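Local coordinates for protein KmHsv2 (Kluyveromyces marxianus, PDB 3VU4) that probably binds phosphoinositides as a beta-propeller related to the autophagy protein Atg18, with a part in protein transport, at residues A[69-73]-A[85-89]; A[58-63]-A[75-80]; A[65-70]-A[106-110]. All coordinates share one frame; numbering follows the deposited sequence.

Contact 1 of 3, residues A[69-73]-A[85-89]; sequences RTNYV and IWDDV
V73 and W86 meet as a hydrogen-bonded pair of antiparallel strands 72-76 and 82-87. W86 N donates to V73 O at 2.7 Å and V73 N returns a bond to W86 O at 3.0 Å, the latter lying in the carbonyl plane. W86 O also receives a CA-H...O contact from Y72 CA at 3.3 Å. Before the strand begins, T70 OG1 accepts from Y72 N at 3.0 Å, an ST turn, and donates to L67 O. Polar meets aromatic in the non-hydrogen-bonded pair Y72-D87: ring and carboxylate planes stand 70° apart, with D87 OD2 3.6 Å from Y72 CE1, while D87 OD1 takes the backbone N of K90. On the face of V73 and W86, V73 CG2 lies 3.6 Å from W86 CD1 and the two side chains run side by side. W86 CG is anti to the backbone N (chi1 169°), which brings CD1 alongside the valine. Past the end of the strand, V89 CG1 touches N71 CG at 3.5 Å. With an alanine at Y72 the ring would vanish, probably opening a gap between D87 and V94. The backbone bonds set the hairpin's register; the V73 methyls lie between the W86 ring (CG2) and the D88 carboxylate (CG1).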
loop_
_atom_site.group_PDB
_atom_site.type_symbol
_atom_site.label_atom_id
_atom_site.label_comp_id
_atom_site.label_asym_id
_atom_site.label_seq_id
_atom_site.Cartn_x
_atom_site.Cartn_y
_atom_site.Cartn_z
ATOM N N ARG A 69 7.962 -14.515 -1.398
ATOM C CA ARG A 69 7.873 -15.576 -0.409
ATOM C C ARG A 69 9.228 -16.245 -0.264
ATOM O O ARG A 69 9.328 -17.368 0.230
ATOM C CB ARG A 69 6.816 -16.601 -0.820
ATOM C CG ARG A 69 5.390 -16.201 -0.452
ATOM C CD ARG A 69 4.374 -17.195 -1.002
ATOM N NE ARG A 69 3.036 -17.004 -0.443
ATOM C CZ ARG A 69 2.724 -17.189 0.839
ATOM N NH1 ARG A 69 3.653 -17.569 1.710
ATOM N NH2 ARG A 69 1.476 -17.002 1.253
ATOM N N THR A 70 10.269 -15.534 -0.687
ATOM C CA THR A 70 11.634 -16.038 -0.623
ATOM C C THR A 70 12.171 -16.082 0.805
ATOM O O THR A 70 11.440 -15.856 1.770
ATOM C CB THR A 70 12.573 -15.168 -1.455
ATOM O OG1 THR A 70 12.841 -13.947 -0.753
ATOM C CG2 THR A 70 11.935 -14.846 -2.794
ATOM N N ASN A 71 13.462 -16.369 0.935
ATOM C CA ASN A 71 14.096 -16.444 2.242
ATOM C C ASN A 71 14.787 -15.123 2.543
ATOM O O ASN A 71 15.548 -15.016 3.498
ATOM C CB ASN A 71 15.124 -17.574 2.258
ATOM C CG ASN A 71 14.626 -18.824 1.555
ATOM O OD1 ASN A 71 13.495 -19.270 1.779
ATOM N ND2 ASN A 71 15.472 -19.402 0.698
ATOM N N TYR A 72 14.520 -14.113 1.723
ATOM C CA TYR A 72 15.149 -12.818 1.922
ATOM C C TYR A 72 14.242 -11.757 2.523
ATOM O O TYR A 72 13.060 -11.656 2.194
ATOM C CB TYR A 72 15.718 -12.301 0.603
ATOM C CG TYR A 72 16.821 -13.164 0.048
ATOM C CD1 TYR A 72 18.027 -13.324 0.738
ATOM C CD2 TYR A 72 16.664 -13.832 -1.170
ATOM C CE1 TYR A 72 19.050 -14.127 0.227
ATOM C CE2 TYR A 72 17.678 -14.637 -1.688
ATOM C CZ TYR A 72 18.867 -14.781 -0.986
ATOM O OH TYR A 72 19.866 -15.573 -1.504
ATOM N N VAL A 73 14.820 -10.968 3.415
ATOM C CA VAL A 73 14.115 -9.887 4.068
ATOM C C VAL A 73 15.132 -8.763 4.171
ATOM O O VAL A 73 16.332 -9.000 4.080
ATOM C CB VAL A 73 13.646 -10.285 5.486
ATOM C CG1 VAL A 73 12.695 -11.461 5.414
ATOM C CG2 VAL A 73 14.836 -10.641 6.345
ATOM N N ILE A 85 20.288 -6.853 3.941
ATOM C CA ILE A 85 19.571 -7.847 3.158
ATOM C C ILE A 85 19.919 -9.104 3.946
ATOM O O ILE A 85 21.086 -9.462 4.048
ATOM C CB ILE A 85 20.111 -7.958 1.731
ATOM C CG1 ILE A 85 20.116 -6.576 1.072
ATOM C CG2 ILE A 85 19.243 -8.919 0.925
ATOM C CD1 ILE A 85 18.750 -5.935 0.973
ATOM N N TRP A 86 18.911 -9.753 4.520
ATOM C CA TRP A 86 19.122 -10.934 5.357
ATOM C C TRP A 86 18.484 -12.210 4.824
ATOM O O TRP A 86 17.445 -12.169 4.168
ATOM C CB TRP A 86 18.607 -10.613 6.766
ATOM C CG TRP A 86 18.485 -11.749 7.737
ATOM C CD1 TRP A 86 17.485 -12.682 7.795
ATOM C CD2 TRP A 86 19.329 -11.994 8.868
ATOM N NE1 TRP A 86 17.651 -13.488 8.900
ATOM C CE2 TRP A 86 18.775 -13.089 9.573
ATOM C CE3 TRP A 86 20.500 -11.400 9.353
ATOM C CZ2 TRP A 86 19.352 -13.592 10.746
ATOM C CZ3 TRP A 86 21.074 -11.902 10.519
ATOM C CH2 TRP A 86 20.499 -12.990 11.199
ATOM N N ASP A 87 19.121 -13.341 5.114
ATOM C CA ASP A 87 18.637 -14.645 4.673
ATOM C C ASP A 87 17.852 -15.312 5.801
ATOM O O ASP A 87 18.361 -15.495 6.905
ATOM C CB ASP A 87 19.819 -15.530 4.259
ATOM C CG ASP A 87 19.388 -16.753 3.459
ATOM O OD1 ASP A 87 18.545 -17.532 3.955
ATOM O OD2 ASP A 87 19.897 -16.935 2.330
ATOM N N ASP A 88 16.608 -15.673 5.505
ATOM C CA ASP A 88 15.715 -16.312 6.464
ATOM C C ASP A 88 16.186 -17.659 6.975
ATOM O O ASP A 88 16.385 -17.843 8.173
ATOM C CB ASP A 88 14.335 -16.511 5.847
ATOM C CG ASP A 88 13.363 -15.448 6.266
ATOM O OD1 ASP A 88 13.378 -15.084 7.460
ATOM O OD2 ASP A 88 12.578 -14.990 5.411
ATOM N N VAL A 89 16.331 -18.603 6.051
ATOM C CA VAL A 89 16.751 -19.960 6.371
ATOM C C VAL A 89 18.210 -20.075 6.820
ATOM O O VAL A 89 18.535 -20.923 7.647
ATOM C CB VAL A 89 16.477 -20.905 5.165
ATOM C CG1 VAL A 89 16.899 -20.238 3.867
ATOM C CG2 VAL A 89 17.208 -22.219 5.350
#

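Contact 2 of 3, residues A[58-63]-A[75-80]; sequences MRHLSK and FVTGVK
F75 meets the 58-63 loop along most of its side chain. CG sits between the backbone N and the carbonyl carbon (chi1 55°), the crowded position, which turns the ring toward L61 and M58. F75 CB lies next to the carbonyl oxygen of K63 and has L61 CD2 3.9 Å away; F75 CG is 3.8 Å from the same L61 CD2. That methyl stands over one face of the ring in a CH-pi contact, and F75 CD1 is close to it too. Farther out the partner changes. F75 CE2 is 3.4 Å from M58 SD, and F75 CZ, at the tip, is 3.2 Å from it. M58 SD lies over the same face as L61 CD2, 3.7 Å from the F75 ring centroid and 31° off the normal, a Met-aromatic contact. M58 comes at the ring from the opposite direction, its CE methyl lying near CZ and CE2. One face is thus shared by two residues, while the rings of W86 and H84 also meet F75.

The backbone beside it is gripped at V76. V76 O accepts from S62 N at 2.8 Å, the donor tilted 24° from the carbonyl plane, and weakly from K63 N at 3.5 Å; V76 N donates to K63 O at 3.1 Å. K63 CB rests against V76 CB, but its chain leads off to the carbonyl oxygen of K104. H60 CB packs against T77 CB and G78. Two residues, S62 and K63, facing one, V76, make a classic beta bulge, set where strand 63-66 begins beside strand 72-76 in a four-stranded propeller blade.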
loop_
_atom_site.group_PDB
_atom_site.type_symbol
_atom_site.label_atom_id
_atom_site.label_comp_id
_atom_site.label_asym_id
_atom_site.label_seq_id
_atom_site.Cartn_x
_atom_site.Cartn_y
_atom_site.Cartn_z
ATOM N N MET A 58 15.930 -10.666 17.087
ATOM C CA MET A 58 16.788 -9.599 16.615
ATOM C C MET A 58 16.291 -8.343 17.305
ATOM O O MET A 58 15.082 -8.150 17.451
ATOM C CB MET A 58 16.653 -9.461 15.105
ATOM C CG MET A 58 17.732 -8.639 14.464
ATOM S SD MET A 58 17.666 -8.890 12.699
ATOM C CE MET A 58 18.311 -10.572 12.580
ATOM N N ARG A 59 17.215 -7.492 17.730
ATOM C CA ARG A 59 16.837 -6.271 18.423
ATOM C C ARG A 59 17.146 -5.039 17.593
ATOM O O ARG A 59 17.884 -5.120 16.612
ATOM C CB ARG A 59 17.567 -6.189 19.768
ATOM C CG ARG A 59 17.259 -7.346 20.724
ATOM C CD ARG A 59 17.878 -7.115 22.103
ATOM N NE ARG A 59 17.440 -5.856 22.715
ATOM C CZ ARG A 59 16.197 -5.594 23.127
ATOM N NH1 ARG A 59 15.238 -6.506 23.004
ATOM N NH2 ARG A 59 15.909 -4.413 23.666
ATOM N N HIS A 60 16.562 -3.908 17.984
ATOM C CA HIS A 60 16.775 -2.640 17.295
ATOM C C HIS A 60 16.052 -2.524 15.954
ATOM O O HIS A 60 16.210 -1.527 15.244
ATOM C CB HIS A 60 18.277 -2.414 17.092
ATOM C CG HIS A 60 19.053 -2.418 18.370
ATOM N ND1 HIS A 60 19.115 -1.322 19.204
ATOM C CD2 HIS A 60 19.711 -3.415 19.008
ATOM C CE1 HIS A 60 19.772 -1.646 20.303
ATOM N NE2 HIS A 60 20.143 -2.910 20.208
ATOM N N LEU A 61 15.264 -3.537 15.602
ATOM C CA LEU A 61 14.538 -3.502 14.340
ATOM C C LEU A 61 13.705 -2.240 14.250
ATOM O O LEU A 61 12.794 -2.018 15.041
ATOM C CB LEU A 61 13.657 -4.732 14.189
ATOM C CG LEU A 61 14.473 -5.987 13.891
ATOM C CD1 LEU A 61 13.536 -7.157 13.652
ATOM C CD2 LEU A 61 15.341 -5.746 12.670
ATOM N N SER A 62 14.046 -1.418 13.268
ATOM C CA SER A 62 13.394 -0.143 13.037
ATOM C C SER A 62 12.483 -0.164 11.801
ATOM O O SER A 62 11.487 0.575 11.724
ATOM C CB SER A 62 14.479 0.920 12.881
ATOM O OG SER A 62 14.014 2.030 12.147
ATOM N N LYS A 63 12.836 -1.015 10.843
ATOM C CA LYS A 63 12.096 -1.141 9.602
ATOM C C LYS A 63 12.300 -2.553 9.054
ATOM O O LYS A 63 13.389 -3.119 9.162
ATOM C CB LYS A 63 12.599 -0.085 8.618
ATOM C CG LYS A 63 11.934 -0.090 7.255
ATOM C CD LYS A 63 12.021 1.293 6.668
ATOM C CE LYS A 63 11.231 2.248 7.546
ATOM N NZ LYS A 63 11.496 3.669 7.238
ATOM N N PHE A 75 16.065 -5.103 6.456
ATOM C CA PHE A 75 15.733 -4.359 7.663
ATOM C C PHE A 75 16.774 -3.323 8.057
ATOM O O PHE A 75 17.912 -3.348 7.588
ATOM C CB PHE A 75 15.469 -5.317 8.834
ATOM C CG PHE A 75 16.593 -6.273 9.121
ATOM C CD1 PHE A 75 17.824 -5.812 9.573
ATOM C CD2 PHE A 75 16.404 -7.647 8.973
ATOM C CE1 PHE A 75 18.850 -6.706 9.879
ATOM C CE2 PHE A 75 17.426 -8.551 9.277
ATOM C CZ PHE A 75 18.646 -8.080 9.731
ATOM N N VAL A 76 16.347 -2.387 8.896
ATOM C CA VAL A 76 17.204 -1.328 9.400
ATOM C C VAL A 76 17.174 -1.527 10.905
ATOM O O VAL A 76 16.131 -1.860 11.466
ATOM C CB VAL A 76 16.641 0.070 9.066
ATOM C CG1 VAL A 76 17.493 1.152 9.714
ATOM C CG2 VAL A 76 16.606 0.268 7.569
ATOM N N THR A 77 18.312 -1.339 11.561
ATOM C CA THR A 77 18.373 -1.525 13.004
ATOM C C THR A 77 18.702 -0.220 13.712
ATOM O O THR A 77 18.026 0.793 13.505
ATOM C CB THR A 77 19.429 -2.576 13.374
ATOM O OG1 THR A 77 20.718 -2.118 12.950
ATOM C CG2 THR A 77 19.119 -3.906 12.695
ATOM N N GLY A 78 19.736 -0.251 14.549
ATOM C CA GLY A 78 20.129 0.938 15.278
ATOM C C GLY A 78 20.584 2.002 14.308
ATOM O O GLY A 78 20.059 3.118 14.294
ATOM N N VAL A 79 21.567 1.644 13.488
ATOM C CA VAL A 79 22.112 2.552 12.491
ATOM C C VAL A 79 21.074 2.724 11.386
ATOM O O VAL A 79 20.887 1.844 10.538
ATOM C CB VAL A 79 23.445 1.999 11.929
ATOM C CG1 VAL A 79 23.298 0.521 11.599
ATOM C CG2 VAL A 79 23.873 2.799 10.705
ATOM N N LYS A 80 20.404 3.873 11.421
ATOM C CA LYS A 80 19.339 4.221 10.489
ATOM C C LYS A 80 19.713 4.269 9.014
ATOM O O LYS A 80 18.848 4.099 8.153
ATOM C CB LYS A 80 18.744 5.583 10.858
ATOM C CG LYS A 80 18.506 5.825 12.340
ATOM C CD LYS A 80 17.184 5.273 12.829
ATOM C CE LYS A 80 17.243 3.777 13.036
ATOM N NZ LYS A 80 16.109 3.315 13.886
#

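Contact 3 of 3, residues A[65-70]-A[106-110]; sequences RMLHRT and LFLSR. With SO4 (sulfate ion), chain I.
Oxygen O3 of a sulfate ion, probably from the crystallisation liquor, is gripped from both segments: H68 NE2 donates to it at 2.8 Å and R110 N, almost straight, also at 2.8 Å. O3 lies at the edge of the imidazole, in its plane. The R110 guanidinium lays a face over H68 CD2, offset toward the rim, its NE 3.6 Å from that carbon and the two planes only 19° apart. R110 is extended from CG to NE, a shape that carries the group past the sulfate and across the ring. Sulfate O1 lies at the edge of that guanidinium, near its plane. T70 CG2 lies obliquely to the group, near R110 NH1. The turn presenting H68 is closed by L67 O, which accepts from T70 N and, on a lone pair, from T70 OG1 at 2.9 Å.

At the other end R65 bends at chi2 (-76°), and its NE donates to L106 O at 2.9 Å. A water accepts from R65 NH2 at 3.0 Å and from L106 N at 2.8 Å, while R65 NH1 forms a salt bridge with D24. Between the polar ends, L108 CD1 is 3.7 Å from R65 CB, and L67 CD1 packs on the S109 backbone. F126 touches both L67 and L108. Strands 63-66 and 103-108 are edge strands of two successive four-stranded blades, joined here by side chains, the R65-L106 bond and a bridging water, with no backbone pairing across the two segments.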
loop_
_atom_site.group_PDB
_atom_site.type_symbol
_atom_site.label_atom_id
_atom_site.label_comp_id
_atom_site.label_asym_id
_atom_site.label_seq_id
_atom_site.Cartn_x
_atom_site.Cartn_y
_atom_site.Cartn_z
ATOM N N ARG A 65 11.161 -5.408 5.705
ATOM C CA ARG A 65 10.531 -5.695 4.411
ATOM C C ARG A 65 10.805 -7.135 3.998
ATOM O O ARG A 65 11.760 -7.755 4.476
ATOM C CB ARG A 65 11.104 -4.781 3.323
ATOM C CG ARG A 65 10.904 -3.299 3.553
ATOM C CD ARG A 65 9.486 -2.881 3.256
ATOM N NE ARG A 65 9.328 -1.442 3.407
ATOM C CZ ARG A 65 9.029 -0.841 4.551
ATOM N NH1 ARG A 65 8.842 -1.563 5.651
ATOM N NH2 ARG A 65 8.950 0.484 4.601
ATOM N N MET A 66 9.970 -7.677 3.119
ATOM C CA MET A 66 10.207 -9.030 2.643
ATOM C C MET A 66 10.078 -9.098 1.122
ATOM O O MET A 66 9.434 -8.245 0.503
ATOM C CB MET A 66 9.271 -10.029 3.335
ATOM C CG MET A 66 7.839 -10.062 2.865
ATOM S SD MET A 66 6.865 -11.182 3.925
ATOM C CE MET A 66 7.315 -12.798 3.247
ATOM N N LEU A 67 10.724 -10.090 0.515
ATOM C CA LEU A 67 10.680 -10.250 -0.933
ATOM C C LEU A 67 9.836 -11.452 -1.323
ATOM O O LEU A 67 10.270 -12.591 -1.190
ATOM C CB LEU A 67 12.090 -10.421 -1.500
ATOM C CG LEU A 67 12.134 -10.679 -3.012
ATOM C CD1 LEU A 67 11.614 -9.457 -3.767
ATOM C CD2 LEU A 67 13.558 -10.996 -3.432
ATOM N N HIS A 68 8.627 -11.187 -1.805
ATOM C CA HIS A 68 7.713 -12.245 -2.219
ATOM C C HIS A 68 7.557 -13.283 -1.115
ATOM O O HIS A 68 7.071 -12.969 -0.025
ATOM C CB HIS A 68 8.228 -12.895 -3.500
ATOM C CG HIS A 68 8.363 -11.928 -4.633
ATOM N ND1 HIS A 68 7.310 -11.162 -5.077
ATOM C CD2 HIS A 68 9.431 -11.575 -5.386
ATOM C CE1 HIS A 68 7.722 -10.375 -6.054
ATOM N NE2 HIS A 68 9.004 -10.604 -6.262
ATOM N N ARG A 69 7.962 -14.515 -1.398
ATOM C CA ARG A 69 7.873 -15.576 -0.409
ATOM C C ARG A 69 9.228 -16.245 -0.264
ATOM O O ARG A 69 9.328 -17.368 0.230
ATOM C CB ARG A 69 6.816 -16.601 -0.820
ATOM C CG ARG A 69 5.390 -16.201 -0.452
ATOM C CD ARG A 69 4.374 -17.195 -1.002
ATOM N NE ARG A 69 3.036 -17.004 -0.443
ATOM C CZ ARG A 69 2.724 -17.189 0.839
ATOM N NH1 ARG A 69 3.653 -17.569 1.710
ATOM N NH2 ARG A 69 1.476 -17.002 1.253
ATOM N N THR A 70 10.269 -15.534 -0.687
ATOM C CA THR A 70 11.634 -16.038 -0.623
ATOM C C THR A 70 12.171 -16.082 0.805
ATOM O O THR A 70 11.440 -15.856 1.770
ATOM C CB THR A 70 12.573 -15.168 -1.455
ATOM O OG1 THR A 70 12.841 -13.947 -0.753
ATOM C CG2 THR A 70 11.935 -14.846 -2.794
ATOM N N LEU A 106 11.552 2.015 1.450
ATOM C CA LEU A 106 12.342 0.843 1.095
ATOM C C LEU A 106 11.488 -0.174 0.339
ATOM O O LEU A 106 10.490 -0.670 0.868
ATOM C CB LEU A 106 12.910 0.198 2.358
ATOM C CG LEU A 106 13.788 -1.036 2.144
ATOM C CD1 LEU A 106 14.944 -0.667 1.234
ATOM C CD2 LEU A 106 14.301 -1.556 3.475
ATOM N N PHE A 107 11.890 -0.485 -0.895
ATOM C CA PHE A 107 11.163 -1.436 -1.739
ATOM C C PHE A 107 12.078 -2.533 -2.284
ATOM O O PHE A 107 13.264 -2.312 -2.516
ATOM C CB PHE A 107 10.517 -0.692 -2.904
ATOM C CG PHE A 107 9.552 0.371 -2.482
ATOM C CD1 PHE A 107 8.274 0.038 -2.052
ATOM C CD2 PHE A 107 9.913 1.710 -2.528
ATOM C CE1 PHE A 107 7.363 1.029 -1.673
ATOM C CE2 PHE A 107 9.006 2.712 -2.149
ATOM C CZ PHE A 107 7.729 2.365 -1.723
ATOM N N LEU A 108 11.512 -3.714 -2.507
ATOM C CA LEU A 108 12.276 -4.851 -3.007
ATOM C C LEU A 108 11.603 -5.584 -4.170
ATOM O O LEU A 108 10.381 -5.730 -4.207
ATOM C CB LEU A 108 12.503 -5.860 -1.876
ATOM C CG LEU A 108 13.175 -5.385 -0.589
ATOM C CD1 LEU A 108 12.953 -6.415 0.507
ATOM C CD2 LEU A 108 14.653 -5.163 -0.832
ATOM N N SER A 109 12.418 -6.041 -5.117
ATOM C CA SER A 109 11.947 -6.813 -6.263
ATOM C C SER A 109 13.084 -7.786 -6.558
ATOM O O SER A 109 14.202 -7.574 -6.089
ATOM C CB SER A 109 11.670 -5.915 -7.473
ATOM O OG SER A 109 12.860 -5.471 -8.090
ATOM N N ARG A 110 12.818 -8.851 -7.308
ATOM C CA ARG A 110 13.873 -9.823 -7.601
ATOM C C ARG A 110 15.039 -9.160 -8.332
ATOM O O ARG A 110 16.123 -9.728 -8.432
ATOM C CB ARG A 110 13.324 -10.983 -8.446
ATOM C CG ARG A 110 12.229 -11.820 -7.772
ATOM C CD ARG A 110 11.628 -12.846 -8.744
ATOM N NE ARG A 110 10.459 -13.539 -8.197
ATOM C CZ ARG A 110 10.504 -14.460 -7.237
ATOM N NH1 ARG A 110 11.669 -14.811 -6.704
ATOM N NH2 ARG A 110 9.383 -15.030 -6.808
HETATM S S SO4 I . 9.970 -8.988 -9.551
HETATM O O1 SO4 I . 10.827 -10.080 -10.047
HETATM O O2 SO4 I . 8.558 -9.315 -9.815
HETATM O O3 SO4 I . 10.161 -8.827 -8.101
HETATM O O4 SO4 I . 10.330 -7.734 -10.238
HETATM O O HOH W 1 8.841 1.992 2.056
#

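In the fold
Leaving strand 50-57, the chain enters the 58-63 loop, which contact 2 pins back onto 75-80, closing a loop that contains strand 63-66 and the turn after it. Residues 65-70 then start contact 3, the longest closure, whose mate at 106-110 belongs to the next blade. Contact 1 begins from the same turn, shares R69 and T70 with it, and closes the hairpin 72-76/82-87 within the span of contact 3. Contact 2 crosses both others along the chain. Contacts 1 and 2 also meet in space, through W86 against F75 and M58. Together they bind three neighbouring strands of one blade, and contact 3 fastens that blade to its successor.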